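Conserved hypothetical protein (Methanosarcina mazei, PDB 2NR4) binds flavin mononucleotide beside a six-stranded antiparallel beta barrel, although its reaction, if any, is not known. Local coordinates at residues 49-53 against 54-58; 65-68 against 69-73; 84-87 against 88-91; 163-166 against 167-171. All coordinates share one frame; numbering follows the deposited sequence.

Interaction 1. Residues 49-53 against 54-58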
loop_
_atom_site.group_PDB
_atom_site.type_symbol
_atom_site.label_atom_id
_atom_site.label_comp_id
_atom_site.label_asym_id
_atom_site.label_seq_id
_atom_site.Cartn_x
_atom_site.Cartn_y
_atom_site.Cartn_z
ATOM N N ILE A 49 -13.798 -3.757 -0.081
ATOM C CA ILE A 49 -14.962 -3.041 -0.632
ATOM C C ILE A 49 -14.660 -2.747 -2.114
ATOM O O ILE A 49 -13.564 -2.193 -2.425
ATOM C CB ILE A 49 -15.201 -1.765 0.157
ATOM C CG1 ILE A 49 -15.694 -2.139 1.592
ATOM C CG2 ILE A 49 -16.197 -0.815 -0.573
ATOM C CD1 ILE A 49 -15.855 -1.013 2.472
ATOM N N VAL A 50 -15.606 -3.127 -2.985
ATOM C CA VAL A 50 -15.436 -3.072 -4.439
ATOM C C VAL A 50 -16.135 -1.854 -5.005
ATOM O O VAL A 50 -17.331 -1.620 -4.710
ATOM C CB VAL A 50 -15.972 -4.328 -5.131
ATOM C CG1 VAL A 50 -15.510 -4.388 -6.628
ATOM C CG2 VAL A 50 -15.626 -5.608 -4.339
ATOM N N MET A 51 -15.409 -1.088 -5.823
ATOM C CA MET A 51 -16.021 0.055 -6.474
ATOM C C MET A 51 -15.703 -0.046 -7.967
ATOM O O MET A 51 -14.533 -0.029 -8.357
ATOM C CB MET A 51 -15.482 1.346 -5.861
ATOM C CG MET A 51 -15.925 2.596 -6.571
ATOM S SD MET A 51 -17.454 3.136 -5.790
ATOM C CE MET A 51 -16.663 3.938 -4.412
ATOM N N LYS A 52 -16.742 -0.177 -8.791
ATOM C CA LYS A 52 -16.546 -0.236 -10.236
ATOM C C LYS A 52 -17.552 0.600 -11.017
ATOM O O LYS A 52 -18.181 0.099 -11.939
ATOM C CB LYS A 52 -16.498 -1.681 -10.758
ATOM C CG LYS A 52 -17.564 -2.632 -10.210
ATOM C CD LYS A 52 -17.613 -3.973 -10.962
ATOM C CE LYS A 52 -16.513 -4.952 -10.499
ATOM N NZ LYS A 52 -16.628 -6.260 -11.210
ATOM N N GLY A 53 -17.682 1.869 -10.660
ATOM C CA GLY A 53 -18.479 2.790 -11.465
ATOM C C GLY A 53 -19.805 3.174 -10.848
ATOM O O GLY A 53 -20.411 4.167 -11.252
ATOM N N GLU A 54 -20.281 2.390 -9.885
ATOM C CA GLU A 54 -21.586 2.682 -9.273
ATOM C C GLU A 54 -21.483 2.718 -7.735
ATOM O O GLU A 54 -20.510 3.278 -7.200
ATOM C CB GLU A 54 -22.638 1.710 -9.808
ATOM C CG GLU A 54 -22.754 1.716 -11.371
ATOM C CD GLU A 54 -23.071 3.111 -11.960
ATOM O OE1 GLU A 54 -23.951 3.814 -11.408
ATOM O OE2 GLU A 54 -22.434 3.508 -12.973
ATOM N N ARG A 55 -22.470 2.166 -7.026
ATOM C CA ARG A 55 -22.352 2.090 -5.583
ATOM C C ARG A 55 -21.277 1.044 -5.247
ATOM O O ARG A 55 -21.148 0.044 -5.966
ATOM C CB ARG A 55 -23.671 1.685 -4.900
ATOM C CG ARG A 55 -24.821 2.706 -5.074
ATOM C CD ARG A 55 -26.014 2.390 -4.135
ATOM N NE ARG A 55 -27.171 3.237 -4.492
ATOM C CZ ARG A 55 -27.335 4.473 -4.037
ATOM N NH1 ARG A 55 -26.428 5.006 -3.209
ATOM N NH2 ARG A 55 -28.375 5.191 -4.423
ATOM N N PRO A 56 -20.531 1.277 -4.153
ATOM C CA PRO A 56 -19.604 0.234 -3.707
ATOM C C PRO A 56 -20.388 -0.966 -3.252
ATOM O O PRO A 56 -21.597 -0.827 -2.919
ATOM C CB PRO A 56 -18.881 0.839 -2.520
ATOM C CG PRO A 56 -19.536 2.120 -2.202
ATOM C CD PRO A 56 -20.499 2.474 -3.299
ATOM N N PHE A 57 -19.728 -2.125 -3.237
ATOM C CA PHE A 57 -20.347 -3.356 -2.753
ATOM C C PHE A 57 -19.343 -4.299 -2.094
ATOM O O PHE A 57 -18.122 -4.107 -2.204
ATOM C CB PHE A 57 -21.091 -4.101 -3.833
ATOM C CG PHE A 57 -20.229 -4.619 -4.967
ATOM C CD1 PHE A 57 -19.834 -5.944 -4.989
ATOM C CD2 PHE A 57 -19.911 -3.790 -6.046
ATOM C CE1 PHE A 57 -19.057 -6.436 -6.050
ATOM C CE2 PHE A 57 -19.141 -4.272 -7.122
ATOM C CZ PHE A 57 -18.731 -5.585 -7.118
ATOM N N VAL A 58 -19.874 -5.295 -1.391
ATOM C CA VAL A 58 -19.021 -6.267 -0.697
ATOM C C VAL A 58 -19.456 -7.656 -1.072
ATOM O O VAL A 58 -20.621 -7.884 -1.378
ATOM C CB VAL A 58 -19.001 -6.133 0.895
ATOM C CG1 VAL A 58 -18.291 -4.924 1.340
ATOM C CG2 VAL A 58 -20.428 -6.193 1.508
HETATM O O HOH W 1 -19.454 -0.253 -8.280
#

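Interaction 2. Residues 65-68 against 69-73. With FMN (flavin mononucleotide), chain C.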
loop_
_atom_site.group_PDB
_atom_site.type_symbol
_atom_site.label_atom_id
_atom_site.label_comp_id
_atom_site.label_asym_id
_atom_site.label_seq_id
_atom_site.Cartn_x
_atom_site.Cartn_y
_atom_site.Cartn_z
ATOM N N HIS A 65 -18.473 -14.066 10.904
ATOM C CA HIS A 65 -19.187 -13.195 11.814
ATOM C C HIS A 65 -19.687 -11.916 11.102
ATOM O O HIS A 65 -20.797 -11.438 11.355
ATOM C CB HIS A 65 -18.360 -12.927 13.072
ATOM C CG HIS A 65 -18.617 -13.922 14.172
ATOM N ND1 HIS A 65 -19.859 -14.071 14.768
ATOM C CD2 HIS A 65 -17.801 -14.826 14.768
ATOM C CE1 HIS A 65 -19.787 -15.005 15.700
ATOM N NE2 HIS A 65 -18.554 -15.488 15.713
ATOM N N THR A 66 -18.866 -11.370 10.208
ATOM C CA THR A 66 -19.282 -10.202 9.406
ATOM C C THR A 66 -20.541 -10.510 8.617
ATOM O O THR A 66 -21.477 -9.706 8.562
ATOM C CB THR A 66 -18.149 -9.819 8.418
ATOM O OG1 THR A 66 -16.962 -9.609 9.160
ATOM C CG2 THR A 66 -18.490 -8.574 7.640
ATOM N N TRP A 67 -20.554 -11.670 7.973
ATOM C CA TRP A 67 -21.743 -12.132 7.238
ATOM C C TRP A 67 -22.998 -12.190 8.131
ATOM O O TRP A 67 -24.052 -11.623 7.786
ATOM C CB TRP A 67 -21.434 -13.497 6.608
ATOM C CG TRP A 67 -22.600 -14.217 6.063
ATOM C CD1 TRP A 67 -23.177 -14.023 4.852
ATOM C CD2 TRP A 67 -23.332 -15.284 6.693
ATOM N NE1 TRP A 67 -24.236 -14.898 4.685
ATOM C CE2 TRP A 67 -24.344 -15.679 5.799
ATOM C CE3 TRP A 67 -23.238 -15.928 7.937
ATOM C CZ2 TRP A 67 -25.243 -16.720 6.089
ATOM C CZ3 TRP A 67 -24.138 -16.969 8.229
ATOM C CH2 TRP A 67 -25.125 -17.345 7.308
ATOM N N GLU A 68 -22.871 -12.816 9.302
ATOM C CA GLU A 68 -23.992 -12.964 10.223
ATOM C C GLU A 68 -24.516 -11.596 10.655
ATOM O O GLU A 68 -25.714 -11.390 10.688
ATOM C CB GLU A 68 -23.579 -13.827 11.436
ATOM C CG GLU A 68 -24.766 -14.421 12.215
ATOM C CD GLU A 68 -24.334 -15.182 13.471
ATOM O OE1 GLU A 68 -23.116 -15.456 13.635
ATOM O OE2 GLU A 68 -25.228 -15.479 14.302
ATOM N N ASN A 69 -23.618 -10.645 10.913
ATOM C CA ASN A 69 -24.027 -9.323 11.370
ATOM C C ASN A 69 -24.703 -8.510 10.253
ATOM O O ASN A 69 -25.665 -7.779 10.503
ATOM C CB ASN A 69 -22.854 -8.539 11.960
ATOM C CG ASN A 69 -22.353 -9.095 13.283
ATOM O OD1 ASN A 69 -23.072 -9.806 13.984
ATOM N ND2 ASN A 69 -21.118 -8.756 13.643
ATOM N N VAL A 70 -24.199 -8.652 9.028
ATOM C CA VAL A 70 -24.820 -7.977 7.895
ATOM C C VAL A 70 -26.231 -8.497 7.611
ATOM O O VAL A 70 -27.182 -7.726 7.432
ATOM C CB VAL A 70 -23.927 -8.052 6.671
ATOM C CG1 VAL A 70 -24.698 -7.616 5.424
ATOM C CG2 VAL A 70 -22.680 -7.135 6.908
ATOM N N LEU A 71 -26.359 -9.803 7.608
ATOM C CA LEU A 71 -27.648 -10.450 7.497
ATOM C C LEU A 71 -28.668 -9.917 8.516
ATOM O O LEU A 71 -29.752 -9.518 8.120
ATOM C CB LEU A 71 -27.464 -11.959 7.658
ATOM C CG LEU A 71 -27.538 -12.843 6.424
ATOM C CD1 LEU A 71 -26.599 -12.417 5.314
ATOM C CD2 LEU A 71 -27.230 -14.268 6.859
ATOM N N LYS A 72 -28.314 -9.880 9.800
ATOM C CA LYS A 72 -29.222 -9.394 10.833
ATOM C C LYS A 72 -29.424 -7.884 10.862
ATOM O O LYS A 72 -30.557 -7.416 10.995
ATOM C CB LYS A 72 -28.754 -9.801 12.219
ATOM C CG LYS A 72 -29.742 -9.335 13.311
ATOM C CD LYS A 72 -29.106 -9.298 14.685
ATOM C CE LYS A 72 -30.151 -9.580 15.746
ATOM N NZ LYS A 72 -29.488 -9.904 17.035
ATOM N N GLU A 73 -28.323 -7.134 10.782
ATOM C CA GLU A 73 -28.334 -5.708 11.062
ATOM C C GLU A 73 -28.310 -4.819 9.841
ATOM O O GLU A 73 -28.670 -3.643 9.928
ATOM C CB GLU A 73 -27.178 -5.357 11.995
ATOM C CG GLU A 73 -27.341 -6.045 13.355
ATOM C CD GLU A 73 -26.174 -5.835 14.282
ATOM O OE1 GLU A 73 -25.223 -5.090 13.930
ATOM O OE2 GLU A 73 -26.208 -6.426 15.386
HETATM N N1 FMN C . -13.705 -12.126 3.517
HETATM C C2 FMN C . -14.869 -11.804 2.852
HETATM O O2 FMN C . -15.892 -12.427 3.125
HETATM N N3 FMN C . -14.872 -10.827 1.879
HETATM C C4 FMN C . -13.706 -10.141 1.576
HETATM O O4 FMN C . -13.734 -9.134 0.880
HETATM C C4A FMN C . -12.529 -10.453 2.252
HETATM N N5 FMN C . -11.349 -9.788 1.961
HETATM C C5A FMN C . -10.179 -10.084 2.646
HETATM C C6 FMN C . -8.999 -9.388 2.350
HETATM C C7 FMN C . -7.824 -9.675 3.031
HETATM C C7M FMN C . -6.567 -8.954 2.633
HETATM C C8 FMN C . -7.831 -10.691 4.010
HETATM C C8M FMN C . -6.655 -10.933 4.880
HETATM C C9 FMN C . -9.004 -11.397 4.309
HETATM C C9A FMN C . -10.192 -11.079 3.625
HETATM N N10 FMN C . -11.378 -11.760 3.905
HETATM C C10 FMN C . -12.538 -11.453 3.224
HETATM C "C1'" FMN C . -11.369 -12.936 4.835
HETATM C "C2'" FMN C . -11.853 -12.470 6.203
HETATM O "O2'" FMN C . -11.114 -11.348 6.606
HETATM C "C3'" FMN C . -11.591 -13.577 7.198
HETATM O "O3'" FMN C . -12.349 -14.711 6.814
HETATM C "C4'" FMN C . -11.910 -13.129 8.622
HETATM O "O4'" FMN C . -11.365 -14.124 9.453
HETATM C "C5'" FMN C . -13.418 -12.989 8.866
HETATM O "O5'" FMN C . -13.690 -12.928 10.251
HETATM P P FMN C . -15.151 -12.648 10.903
HETATM O O1P FMN C . -15.756 -14.041 11.148
HETATM O O2P FMN C . -16.026 -11.907 9.866
HETATM O O3P FMN C . -14.926 -11.937 12.240
HETATM O O HOH W 2 -21.920 -12.604 14.632
#

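Interaction 3. Residues 84-87 against 88-91. With FMN (flavin mononucleotide), chain C.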
loop_
_atom_site.group_PDB
_atom_site.type_symbol
_atom_site.label_atom_id
_atom_site.label_comp_id
_atom_site.label_asym_id
_atom_site.label_seq_id
_atom_site.Cartn_x
_atom_site.Cartn_y
_atom_site.Cartn_z
ATOM N N PRO A 84 -0.128 -3.236 10.049
ATOM C CA PRO A 84 -0.277 -4.635 9.648
ATOM C C PRO A 84 -0.649 -5.516 10.856
ATOM O O PRO A 84 -1.257 -6.554 10.677
ATOM C CB PRO A 84 1.118 -4.983 9.117
ATOM C CG PRO A 84 2.023 -4.069 9.932
ATOM C CD PRO A 84 1.277 -2.793 9.974
ATOM N N ILE A 85 -0.245 -5.103 12.057
ATOM C CA ILE A 85 -0.647 -5.811 13.301
ATOM C C ILE A 85 -2.170 -5.910 13.452
ATOM O O ILE A 85 -2.723 -6.984 13.677
ATOM C CB ILE A 85 0.028 -5.225 14.564
ATOM C CG1 ILE A 85 1.553 -5.491 14.527
ATOM C CG2 ILE A 85 -0.584 -5.903 15.829
ATOM C CD1 ILE A 85 2.357 -4.699 15.582
ATOM N N LEU A 86 -2.857 -4.782 13.288
ATOM C CA LEU A 86 -4.334 -4.769 13.358
ATOM C C LEU A 86 -4.994 -5.605 12.271
ATOM O O LEU A 86 -5.974 -6.339 12.520
ATOM C CB LEU A 86 -4.825 -3.326 13.378
ATOM C CG LEU A 86 -6.112 -2.853 14.042
ATOM C CD1 LEU A 86 -6.340 -3.509 15.442
ATOM C CD2 LEU A 86 -6.008 -1.353 14.161
ATOM N N PHE A 87 -4.459 -5.568 11.049
ATOM C CA PHE A 87 -4.931 -6.496 10.046
ATOM C C PHE A 87 -4.888 -7.959 10.432
ATOM O O PHE A 87 -5.812 -8.726 10.164
ATOM C CB PHE A 87 -4.133 -6.343 8.719
ATOM C CG PHE A 87 -4.861 -5.604 7.674
ATOM C CD1 PHE A 87 -5.740 -6.268 6.833
ATOM C CD2 PHE A 87 -4.684 -4.238 7.528
ATOM C CE1 PHE A 87 -6.419 -5.585 5.870
ATOM C CE2 PHE A 87 -5.370 -3.564 6.565
ATOM C CZ PHE A 87 -6.248 -4.253 5.750
ATOM N N VAL A 88 -3.758 -8.383 10.989
ATOM C CA VAL A 88 -3.579 -9.779 11.272
ATOM C C VAL A 88 -4.423 -10.114 12.500
ATOM O O VAL A 88 -5.086 -11.123 12.515
ATOM C CB VAL A 88 -2.096 -10.131 11.485
ATOM C CG1 VAL A 88 -1.933 -11.558 11.984
ATOM C CG2 VAL A 88 -1.299 -9.958 10.155
ATOM N N ARG A 89 -4.414 -9.249 13.497
ATOM C CA ARG A 89 -5.246 -9.492 14.695
ATOM C C ARG A 89 -6.723 -9.579 14.338
ATOM O O ARG A 89 -7.434 -10.447 14.853
ATOM C CB ARG A 89 -5.032 -8.386 15.719
ATOM C CG ARG A 89 -3.645 -8.447 16.389
ATOM C CD ARG A 89 -3.546 -7.512 17.573
ATOM N NE ARG A 89 -4.671 -7.720 18.489
ATOM C CZ ARG A 89 -5.519 -6.779 18.897
ATOM N NH1 ARG A 89 -5.393 -5.507 18.515
ATOM N NH2 ARG A 89 -6.519 -7.131 19.715
ATOM N N SER A 90 -7.204 -8.685 13.468
ATOM C CA SER A 90 -8.627 -8.761 13.107
ATOM C C SER A 90 -8.940 -9.992 12.254
ATOM O O SER A 90 -10.081 -10.437 12.161
ATOM C CB SER A 90 -9.091 -7.488 12.419
ATOM O OG SER A 90 -8.469 -7.392 11.164
ATOM N N THR A 91 -7.934 -10.550 11.590
ATOM C CA THR A 91 -8.173 -11.741 10.783
ATOM C C THR A 91 -8.282 -12.992 11.620
ATOM O O THR A 91 -9.154 -13.818 11.382
ATOM C CB THR A 91 -7.031 -11.985 9.752
ATOM O OG1 THR A 91 -6.940 -10.867 8.892
ATOM C CG2 THR A 91 -7.276 -13.275 8.937
HETATM N N1 FMN C . -13.705 -12.126 3.517
HETATM C C2 FMN C . -14.869 -11.804 2.852
HETATM O O2 FMN C . -15.892 -12.427 3.125
HETATM N N3 FMN C . -14.872 -10.827 1.879
HETATM C C4 FMN C . -13.706 -10.141 1.576
HETATM O O4 FMN C . -13.734 -9.134 0.880
HETATM C C4A FMN C . -12.529 -10.453 2.252
HETATM N N5 FMN C . -11.349 -9.788 1.961
HETATM C C5A FMN C . -10.179 -10.084 2.646
HETATM C C6 FMN C . -8.999 -9.388 2.350
HETATM C C7 FMN C . -7.824 -9.675 3.031
HETATM C C7M FMN C . -6.567 -8.954 2.633
HETATM C C8 FMN C . -7.831 -10.691 4.010
HETATM C C8M FMN C . -6.655 -10.933 4.880
HETATM C C9 FMN C . -9.004 -11.397 4.309
HETATM C C9A FMN C . -10.192 -11.079 3.625
HETATM N N10 FMN C . -11.378 -11.760 3.905
HETATM C C10 FMN C . -12.538 -11.453 3.224
HETATM C "C1'" FMN C . -11.369 -12.936 4.835
HETATM C "C2'" FMN C . -11.853 -12.470 6.203
HETATM O "O2'" FMN C . -11.114 -11.348 6.606
HETATM C "C3'" FMN C . -11.591 -13.577 7.198
HETATM O "O3'" FMN C . -12.349 -14.711 6.814
HETATM C "C4'" FMN C . -11.910 -13.129 8.622
HETATM O "O4'" FMN C . -11.365 -14.124 9.453
HETATM C "C5'" FMN C . -13.418 -12.989 8.866
HETATM O "O5'" FMN C . -13.690 -12.928 10.251
HETATM P P FMN C . -15.151 -12.648 10.903
HETATM O O1P FMN C . -15.756 -14.041 11.148
HETATM O O2P FMN C . -16.026 -11.907 9.866
HETATM O O3P FMN C . -14.926 -11.937 12.240
#

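Interaction 4. Residues 163-166 against 167-171. With FMN (flavin mononucleotide), chain C.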
loop_
_atom_site.group_PDB
_atom_site.type_symbol
_atom_site.label_atom_id
_atom_site.label_comp_id
_atom_site.label_asym_id
_atom_site.label_seq_id
_atom_site.Cartn_x
_atom_site.Cartn_y
_atom_site.Cartn_z
ATOM N N VAL A 163 2.664 -8.935 4.112
ATOM C CA VAL A 163 1.807 -9.298 5.258
ATOM C C VAL A 163 0.360 -9.488 4.805
ATOM O O VAL A 163 -0.260 -10.482 5.174
ATOM C CB VAL A 163 1.841 -8.235 6.395
ATOM C CG1 VAL A 163 0.740 -8.553 7.485
ATOM C CG2 VAL A 163 3.238 -8.213 7.035
ATOM N N LEU A 164 -0.146 -8.580 3.962
ATOM C CA LEU A 164 -1.492 -8.672 3.410
ATOM C C LEU A 164 -1.671 -10.000 2.643
ATOM O O LEU A 164 -2.672 -10.717 2.820
ATOM C CB LEU A 164 -1.708 -7.510 2.444
ATOM C CG LEU A 164 -3.015 -6.768 2.484
ATOM C CD1 LEU A 164 -3.234 -6.283 3.949
ATOM C CD2 LEU A 164 -2.942 -5.538 1.496
ATOM N N GLU A 165 -0.729 -10.300 1.745
ATOM C CA GLU A 165 -0.787 -11.530 0.976
ATOM C C GLU A 165 -0.709 -12.734 1.893
ATOM O O GLU A 165 -1.523 -13.677 1.742
ATOM C CB GLU A 165 0.336 -11.583 -0.089
ATOM C CG GLU A 165 0.192 -10.506 -1.169
ATOM C CD GLU A 165 -1.133 -10.568 -1.925
ATOM O OE1 GLU A 165 -1.540 -11.669 -2.326
ATOM O OE2 GLU A 165 -1.799 -9.523 -2.080
ATOM N N ALA A 166 0.213 -12.710 2.848
ATOM C CA ALA A 166 0.391 -13.853 3.774
ATOM C C ALA A 166 -0.886 -14.145 4.544
ATOM O O ALA A 166 -1.196 -15.320 4.822
ATOM C CB ALA A 166 1.558 -13.605 4.744
ATOM N N THR A 167 -1.616 -13.101 4.931
ATOM C CA THR A 167 -2.891 -13.280 5.649
ATOM C C THR A 167 -3.918 -13.969 4.734
ATOM O O THR A 167 -4.607 -14.886 5.163
ATOM C CB THR A 167 -3.474 -11.958 6.232
ATOM O OG1 THR A 167 -3.845 -11.067 5.159
ATOM C CG2 THR A 167 -2.436 -11.263 7.085
ATOM N N VAL A 168 -3.955 -13.606 3.453
ATOM C CA VAL A 168 -4.858 -14.277 2.510
ATOM C C VAL A 168 -4.484 -15.765 2.425
ATOM O O VAL A 168 -5.329 -16.670 2.653
ATOM C CB VAL A 168 -4.864 -13.575 1.123
ATOM C CG1 VAL A 168 -5.878 -14.251 0.147
ATOM C CG2 VAL A 168 -5.260 -12.140 1.298
ATOM N N HIS A 169 -3.221 -16.045 2.156
ATOM C CA HIS A 169 -2.781 -17.444 2.035
ATOM C C HIS A 169 -2.935 -18.260 3.320
ATOM O O HIS A 169 -3.301 -19.439 3.267
ATOM C CB HIS A 169 -1.378 -17.513 1.440
ATOM C CG HIS A 169 -1.306 -16.930 0.064
ATOM N ND1 HIS A 169 -2.210 -17.253 -0.928
ATOM C CD2 HIS A 169 -0.472 -16.008 -0.475
ATOM C CE1 HIS A 169 -1.915 -16.580 -2.024
ATOM N NE2 HIS A 169 -0.877 -15.806 -1.773
ATOM N N ALA A 170 -2.677 -17.645 4.469
ATOM C CA ALA A 170 -2.926 -18.306 5.728
ATOM C C ALA A 170 -4.387 -18.719 5.904
ATOM O O ALA A 170 -4.650 -19.804 6.422
ATOM C CB ALA A 170 -2.431 -17.444 6.925
ATOM N N THR A 171 -5.342 -17.879 5.502
ATOM C CA THR A 171 -6.751 -18.271 5.596
ATOM C C THR A 171 -7.077 -19.424 4.648
ATOM O O THR A 171 -7.923 -20.291 4.952
ATOM C CB THR A 171 -7.760 -17.088 5.371
ATOM O OG1 THR A 171 -7.730 -16.656 4.016
ATOM C CG2 THR A 171 -7.498 -15.906 6.306
HETATM N N1 FMN C . -13.705 -12.126 3.517
HETATM C C2 FMN C . -14.869 -11.804 2.852
HETATM O O2 FMN C . -15.892 -12.427 3.125
HETATM N N3 FMN C . -14.872 -10.827 1.879
HETATM C C4 FMN C . -13.706 -10.141 1.576
HETATM O O4 FMN C . -13.734 -9.134 0.880
HETATM C C4A FMN C . -12.529 -10.453 2.252
HETATM N N5 FMN C . -11.349 -9.788 1.961
HETATM C C5A FMN C . -10.179 -10.084 2.646
HETATM C C6 FMN C . -8.999 -9.388 2.350
HETATM C C7 FMN C . -7.824 -9.675 3.031
HETATM C C7M FMN C . -6.567 -8.954 2.633
HETATM C C8 FMN C . -7.831 -10.691 4.010
HETATM C C8M FMN C . -6.655 -10.933 4.880
HETATM C C9 FMN C . -9.004 -11.397 4.309
HETATM C C9A FMN C . -10.192 -11.079 3.625
HETATM N N10 FMN C . -11.378 -11.760 3.905
HETATM C C10 FMN C . -12.538 -11.453 3.224
HETATM C "C1'" FMN C . -11.369 -12.936 4.835
HETATM C "C2'" FMN C . -11.853 -12.470 6.203
HETATM O "O2'" FMN C . -11.114 -11.348 6.606
HETATM C "C3'" FMN C . -11.591 -13.577 7.198
HETATM O "O3'" FMN C . -12.349 -14.711 6.814
HETATM C "C4'" FMN C . -11.910 -13.129 8.622
HETATM O "O4'" FMN C . -11.365 -14.124 9.453
HETATM C "C5'" FMN C . -13.418 -12.989 8.866
HETATM O "O5'" FMN C . -13.690 -12.928 10.251
HETATM P P FMN C . -15.151 -12.648 10.903
HETATM O O1P FMN C . -15.756 -14.041 11.148
HETATM O O2P FMN C . -16.026 -11.907 9.866
HETATM O O3P FMN C . -14.926 -11.937 12.240
HETATM O O HOH W 3 -0.021 -13.545 -3.284
#

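Interaction 1. Residues 49-53 against 54-58
Val50 lies over one face of the Phe57 ring. Val50 CB stands 3.7 Å from the centroid of the Phe57 ring, 15° off its normal, a CH-pi contact. Val50 CG1 reaches Phe57 CZ at 3.5 Å. Phe57 CG sits between its backbone N and carbonyl carbon (chi1 64°), which folds the ring back across the hairpin. Lys52 CG meets the ring edge in its plane. An alanine in place of Phe57 would probably leave Val50 and the Lys52 methylenes without their shared apolar partner. In the backbone, Val50 and Phe57 form an antiparallel hydrogen-bonded pair, with Val50 N 2.8 Å from Phe57 O. Ile49 CG2 lies beside Pro56 CB at 3.7 Å, and the Met51 side chain lies alongside Pro56, with its SD near Pro56 CD. One water accepts from Lys52 N and Glu54 N and donates to Arg55 O, bridging the inside of the turn. This beta hairpin joins strands 43-51 and 57-61. Strand 29-37 flanks it through Ile30 and Ile33, and strand 133-145 through Val135 and Leu138.

Interaction 2. Residues 65-68 against 69-73
Residues 65-68 and 69-73 form one alpha helix, in which Asn69 N, Val70 N, Leu71 N and Lys72 N bond to the carbonyls of His65, Thr66, Trp67 and Glu68. The straightest of these four is Leu71 N to Trp67 O, at 2.9 Å and 174°. The same pair carries the main side-chain contact. Leu71 CD2 sits over one face of the Trp67 indole, 3.6 Å from the centroid of the six-membered ring, a CH-pi contact. It is displaced toward the ring rim, and its nearest ring atom is Trp67 CZ2. Leu71 CD1 lies by Trp67 NE1. Trp67 CG is anti to the backbone N (chi1 168°), which swings the indole out from the helix so that one face meets Leu71 CD2.

The first turn grips the flavin phosphate. His65 N donates to FMN O1P at 2.7 Å. Thr66 N and Thr66 OG1 both donate to FMN O2P, the hydroxyl at 2.6 Å. The positive end of the helix dipole probably favours the phosphate here. A water in the plane of the His65 ring, at its edge, links ND1 to Asn69 OD1, to which it donates. Asn69 ND2 bonds to Thr37 OG1.

The helix follows strand 57-61 and packs against the barrel. Thr66 and Val70 touch Leu60, Trp67 and Leu71 touch Leu134 of strand 133-145, and Thr66 also meets Asn43 and Ala45 of strand 43-51.

Interaction 3. Residues 84-87 against 88-91
Thr91 OG1 lies beside its own backbone N (chi1 -60°), which turns the hydroxyl back to Phe87 O. Thr91 OG1 donates to Phe87 O at 2.7 Å, tilted 23° from the carbonyl plane. The bond from Thr91 N to Phe87 O is weak, at 3.1 Å. Ser90 OG stands between its backbone N and carbonyl carbon (chi1 68°), close to both Leu86 O and Phe87 O. Its proton can serve either carbonyl. Ser90 N bonds firmly to Leu86 O at 2.8 Å.

On another side of the helix, Arg89 runs back past the preceding turn. Its N bonds to Ile85 O. The Arg89 side chain crosses that of Ile85 at a slant, with Arg89 CD 3.8 Å from Ile85 CG2. A bend at chi3 turns the guanidinium, and Arg89 NH1 comes 3.8 Å from Leu86 CD1. Arg89 NH2 forms a salt bridge with Glu99 OE1. An alanine here would probably leave Glu99 without this charged mate and uncover the Ile85 methyl. Val88 N bonds to Pro84 O, and Val88 CG2 lies 3.4 Å from Pro84 O.

Ser90 and Thr91 thus fold their hydroxyls onto carbonyls one turn back, as these residues commonly do in helices. Thr91 O has another role. Thr91 O accepts from the ribityl hydroxyl FMN O4' at 3.0 Å. Helix 84-92 thereby forms part of the flavin site with its C-terminal turn, beside Pro46 of strand 43-51.

Interaction 4. Residues 163-166 against 167-171
Backbone hydrogen bonds join Val163 O to Thr167 N, Leu164 O to Val168 N, Glu165 O to His169 N and Ala166 O to Ala170 N. The bond from His169 N to Glu165 O is 2.9 Å long and nearly straight, at 171°.

Among polar side chains, Glu165 and His169 meet through water. The water donates to Glu165 OE1 at 2.6 Å. It lies in the plane of the His169 ring, at its edge, 2.9 Å from His169 NE2. Glu165 OE1 and His169 NE2 themselves stay 4.2 Å apart. Glu165 OE2 forms a salt bridge with Arg158 of the second subunit, so one carboxylate serves both the water bridge and the dimer interface. Further along, Thr171 OG1 donates to Val168 O in the carbonyl plane, on a lone pair, at 2.8 Å.

Apolar contact is lighter. The Val163 and Thr167 side chains cross at an angle, with Val163 CG1 4.2 Å from Thr167 CG2. Thr167 CG2 is anti to its carbonyl carbon, which carries it back toward Val163 O. Val168 CG2 approaches the flavin methyl C7M at 3.7 Å, with Leu164 CG somewhat farther from the same methyl.

Helix 158-176 is the first of three C-terminal helices. Ala166 and Ala170 pack on Ile207 of helix 198-210, and His169 meets Leu184 of helix 179-195. Thr167 and Val168 belong to the FMN pocket, where this helix borders the dimethylbenzene end of the flavin.

Overall arrangement
From the N terminus, interaction 1 comes first and closes the hairpin between strands 43-51 and 57-61. Interaction 2 follows it on helix 65-73, which the second strand leads into. Interaction 3 lies on helix 84-92, after strand 75-79, and interaction 4 on helix 158-176, beyond the last barrel strand. All four are local and run in series, so none nests or crosses. Interactions 3 and 4 touch: Val88 packs on Val163 and Thr167, joining the N-terminal barrel region to the C-terminal helices. Interactions 2, 3 and 4 share the flavin, meeting its phosphate, ribityl chain and methyl end in turn. Interaction 1 makes no touch with the others.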